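Local coordinates for protein leucine--tRNA ligase (Agrobacterium radiobacter, PDB 5AH5) that probably attaches L-leucine to its cognate tRNA in an ATP-dependent reaction, as a leucyl-tRNA synthetase, at residues R766-P771 / S781-L786. Numbering follows the deposited sequence.
With SO4 (sulfate ion), chain K; nucleotides of chain D.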
ATOM      1  N   ARG B 766     -24.863 -39.169   3.543  1.00 29.69           N
ATOM      2  CA  ARG B 766     -25.235 -38.917   4.960  1.00 26.99           C
ATOM      3  C   ARG B 766     -23.929 -38.822   5.741  1.00 28.24           C
ATOM      4  O   ARG B 766     -22.846 -38.936   5.180  1.00 30.98           O
ATOM      5  CB  ARG B 766     -26.093 -40.037   5.559  1.00 28.15           C
ATOM      6  CG  ARG B 766     -25.435 -41.420   5.566  1.00 30.99           C
ATOM      7  CD  ARG B 766     -26.242 -42.428   6.371  1.00 31.69           C
ATOM      8  NE  ARG B 766     -26.064 -42.185   7.806  1.00 33.57           N
ATOM      9  CZ  ARG B 766     -26.556 -42.919   8.793  1.00 35.91           C
ATOM     10  NH1 ARG B 766     -27.321 -43.994   8.583  1.00 35.42           N
ATOM     11  NH2 ARG B 766     -26.259 -42.558  10.028  1.00 33.20           N
ATOM     12  N   THR B 767     -24.024 -38.642   7.028  1.00 28.73           N
ATOM     13  CA  THR B 767     -22.879 -38.697   7.907  1.00 32.99           C
ATOM     14  C   THR B 767     -23.071 -39.844   8.866  1.00 31.57           C
ATOM     15  O   THR B 767     -24.167 -40.350   9.038  1.00 37.61           O
ATOM     16  CB  THR B 767     -22.711 -37.411   8.763  1.00 32.47           C
ATOM     17  OG1 THR B 767     -23.823 -37.270   9.669  1.00 39.43           O
ATOM     18  CG2 THR B 767     -22.642 -36.201   7.934  1.00 36.08           C
ATOM     19  N   MET B 768     -21.974 -40.190   9.501  1.00 32.35           N
ATOM     20  CA  MET B 768     -21.831 -41.327  10.361  1.00 39.57           C
ATOM     21  C   MET B 768     -20.916 -40.813  11.505  1.00 40.23           C
ATOM     22  O   MET B 768     -19.943 -40.110  11.272  1.00 37.04           O
ATOM     23  CB  MET B 768     -21.140 -42.390   9.505  1.00 41.82           C
ATOM     24  CG  MET B 768     -20.651 -43.628  10.155  1.00 46.73           C
ATOM     25  SD  MET B 768     -19.594 -44.564   9.045  1.00 51.01           S
ATOM     26  CE  MET B 768     -18.200 -43.505   8.711  1.00 59.21           C
ATOM     27  N   THR B 769     -21.272 -41.118  12.730  1.00 40.47           N
ATOM     28  CA  THR B 769     -20.439 -40.817  13.897  1.00 41.74           C
ATOM     29  C   THR B 769     -19.714 -42.068  14.324  1.00 42.77           C
ATOM     30  O   THR B 769     -20.358 -43.103  14.550  1.00 40.07           O
ATOM     31  CB  THR B 769     -21.326 -40.317  15.025  1.00 41.91           C
ATOM     32  OG1 THR B 769     -22.024 -39.184  14.526  1.00 50.21           O
ATOM     33  CG2 THR B 769     -20.518 -39.889  16.246  1.00 46.36           C
ATOM     34  N   ILE B 770     -18.391 -41.999  14.411  1.00 37.98           N
ATOM     35  CA  ILE B 770     -17.591 -43.150  14.827  1.00 38.60           C
ATOM     36  C   ILE B 770     -16.563 -42.704  15.873  1.00 40.95           C
ATOM     37  O   ILE B 770     -16.201 -41.555  15.878  1.00 36.64           O
ATOM     38  CB  ILE B 770     -16.784 -43.738  13.641  1.00 38.67           C
ATOM     39  CG1 ILE B 770     -16.182 -42.624  12.792  1.00 38.31           C
ATOM     40  CG2 ILE B 770     -17.700 -44.617  12.792  1.00 42.58           C
ATOM     41  CD1 ILE B 770     -15.029 -43.041  11.929  1.00 42.07           C
ATOM     42  N   PRO B 771     -16.038 -43.624  16.681  1.00 38.11           N
ATOM     43  CA  PRO B 771     -14.859 -43.374  17.506  1.00 37.62           C
ATOM     44  C   PRO B 771     -13.690 -42.945  16.693  1.00 41.33           C
ATOM     45  O   PRO B 771     -13.533 -43.408  15.562  1.00 40.81           O
ATOM     46  CB  PRO B 771     -14.509 -44.738  18.104  1.00 40.34           C
ATOM     47  CG  PRO B 771     -15.711 -45.616  17.901  1.00 37.78           C
ATOM     48  CD  PRO B 771     -16.552 -45.008  16.809  1.00 39.89           C
ATOM     49  N   SER B 781     -16.216 -51.243   7.132  1.00 32.01           N
ATOM     50  CA  SER B 781     -17.252 -52.191   7.545  1.00 36.80           C
ATOM     51  C   SER B 781     -18.468 -51.441   8.202  1.00 33.38           C
ATOM     52  O   SER B 781     -19.626 -51.723   7.890  1.00 29.25           O
ATOM     53  CB  SER B 781     -16.614 -53.242   8.476  1.00 38.26           C
ATOM     54  OG  SER B 781     -17.573 -53.714   9.335  1.00 46.36           O
ATOM     55  N   THR B 782     -18.199 -50.421   9.011  1.00 33.39           N
ATOM     56  CA  THR B 782     -19.275 -49.610   9.590  1.00 34.90           C
ATOM     57  C   THR B 782     -20.075 -48.828   8.530  1.00 31.88           C
ATOM     58  O   THR B 782     -21.323 -48.779   8.595  1.00 31.35           O
ATOM     59  CB  THR B 782     -18.727 -48.654  10.670  1.00 37.84           C
ATOM     60  OG1 THR B 782     -18.047 -49.455  11.633  1.00 36.95           O
ATOM     61  CG2 THR B 782     -19.871 -47.845  11.381  1.00 36.48           C
ATOM     62  N   VAL B 783     -19.376 -48.285   7.554  1.00 26.99           N
ATOM     63  CA  VAL B 783     -19.983 -47.531   6.436  1.00 29.50           C
ATOM     64  C   VAL B 783     -20.886 -48.452   5.581  1.00 28.64           C
ATOM     65  O   VAL B 783     -21.991 -48.074   5.214  1.00 25.92           O
ATOM     66  CB  VAL B 783     -18.944 -46.830   5.503  1.00 34.10           C
ATOM     67  CG1 VAL B 783     -19.633 -46.044   4.407  1.00 38.80           C
ATOM     68  CG2 VAL B 783     -18.080 -45.852   6.272  1.00 41.92           C
ATOM     69  N   LEU B 784     -20.416 -49.651   5.279  1.00 31.62           N
ATOM     70  CA  LEU B 784     -21.138 -50.573   4.387  1.00 30.41           C
ATOM     71  C   LEU B 784     -22.380 -51.077   5.049  1.00 27.42           C
ATOM     72  O   LEU B 784     -23.307 -51.411   4.366  1.00 32.93           O
ATOM     73  CB  LEU B 784     -20.282 -51.747   3.895  1.00 30.31           C
ATOM     74  CG  LEU B 784     -19.097 -51.295   3.045  1.00 29.42           C
ATOM     75  CD1 LEU B 784     -18.163 -52.469   2.760  1.00 28.93           C
ATOM     76  CD2 LEU B 784     -19.587 -50.619   1.800  1.00 32.17           C
ATOM     77  N   ALA B 785     -22.400 -51.051   6.364  1.00 29.26           N
ATOM     78  CA  ALA B 785     -23.563 -51.380   7.141  1.00 29.96           C
ATOM     79  C   ALA B 785     -24.626 -50.316   7.255  1.00 31.02           C
ATOM     80  O   ALA B 785     -25.731 -50.654   7.564  1.00 34.73           O
ATOM     81  CB  ALA B 785     -23.129 -51.803   8.543  1.00 35.61           C
ATOM     82  N   LEU B 786     -24.357 -49.049   6.967  1.00 28.56           N
ATOM     83  CA  LEU B 786     -25.408 -48.054   7.019  1.00 28.68           C
ATOM     84  C   LEU B 786     -26.562 -48.383   6.067  1.00 29.35           C
ATOM     85  O   LEU B 786     -26.325 -48.817   4.941  1.00 26.81           O
ATOM     86  CB  LEU B 786     -24.870 -46.683   6.651  1.00 27.98           C
ATOM     87  CG  LEU B 786     -23.701 -46.184   7.500  1.00 26.74           C
ATOM     88  CD1 LEU B 786     -23.143 -44.913   6.871  1.00 28.90           C
ATOM     89  CD2 LEU B 786     -24.177 -45.955   8.941  1.00 28.23           C
TER
HETATM   90  S   SO4 K1820     -24.978 -41.485  13.302  1.00 77.08           S
HETATM   91  O1  SO4 K1820     -25.411 -40.712  12.106  1.00 61.17           O
HETATM   92  O2  SO4 K1820     -24.038 -42.614  13.021  1.00 61.12           O
HETATM   93  O3  SO4 K1820     -26.179 -41.945  14.045  1.00 79.04           O
HETATM   94  O4  SO4 K1820     -24.271 -40.507  14.164  1.00 93.30           O
ATOM     95  P     U D  20     -16.691 -31.034   2.879  1.00 36.67           P
ATOM     96  OP1   U D  20     -17.180 -30.276   1.703  1.00 37.99           O
ATOM     97  OP2   U D  20     -16.244 -30.362   4.083  1.00 38.53           O
ATOM     98  O5'   U D  20     -17.758 -32.109   3.340  1.00 38.17           O
ATOM     99  C5'   U D  20     -18.444 -32.905   2.363  1.00 32.85           C
ATOM    100  C4'   U D  20     -19.923 -32.780   2.587  1.00 32.57           C
ATOM    101  O4'   U D  20     -20.224 -33.307   3.905  1.00 30.72           O
ATOM    102  C3'   U D  20     -20.476 -31.357   2.557  1.00 32.81           C
ATOM    103  O3'   U D  20     -21.762 -31.344   1.937  1.00 30.43           O
ATOM    104  C2'   U D  20     -20.583 -31.002   4.043  1.00 33.18           C
ATOM    105  O2'   U D  20     -21.543 -30.025   4.337  1.00 32.04           O
ATOM    106  C1'   U D  20     -20.959 -32.356   4.650  1.00 33.09           C
ATOM    107  N1    U D  20     -20.582 -32.493   6.063  1.00 28.22           N
ATOM    108  C2    U D  20     -21.582 -32.639   6.992  1.00 29.52           C
ATOM    109  O2    U D  20     -22.751 -32.707   6.690  1.00 33.78           O
ATOM    110  N3    U D  20     -21.154 -32.737   8.292  1.00 34.72           N
ATOM    111  C4    U D  20     -19.855 -32.701   8.751  1.00 34.18           C
ATOM    112  O4    U D  20     -19.632 -32.825   9.953  1.00 45.19           O
ATOM    113  C5    U D  20     -18.872 -32.555   7.730  1.00 32.93           C
ATOM    114  C6    U D  20     -19.261 -32.437   6.452  1.00 37.77           C
TER
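With CG anti to its backbone N (chi1 171°), Met-768 runs on to put SD against Val-783 CG2, and the bend at chi3 (62°) folds CE against the same methyl. The side chains cross at about a right angle, and Met-768 CE lies 3.4 Å from Val-783 CG2, tighter than a usual carbon contact. Thr-782 adds its methyl CG2, 4.0 Å from Met-768 SD; its OG1 is hydrogen-bonded to Asp-778 O, one turn earlier in the helix. This is helix-on-sheet packing in the small C-terminal alpha/beta domain: helix 776-785 lies against a four-stranded mixed sheet edged by strand 763-771, whose other face meets U20 of the tRNA through Thr-767 CG2, consistent with a tRNA-contacting domain. Just past the helix, Leu-786, at the N-cap of helix 787-792, places CD2 over one face of the Arg-766 guanidinium, 3.7 Å from NH1. Arg-766 NE (2.9 Å) and NH2 both donate to Thr-767 O, and NH1 forms a salt bridge with Glu-788. At the guanidinium edge sits a sulfate, probably from the crystallisation liquor: O1 takes a weak bond from Arg-766 NH2, O2 a nearly straight one from Thr-769 N (176°), and O4 lies 2.6 Å from Thr-769 OG1, its donor.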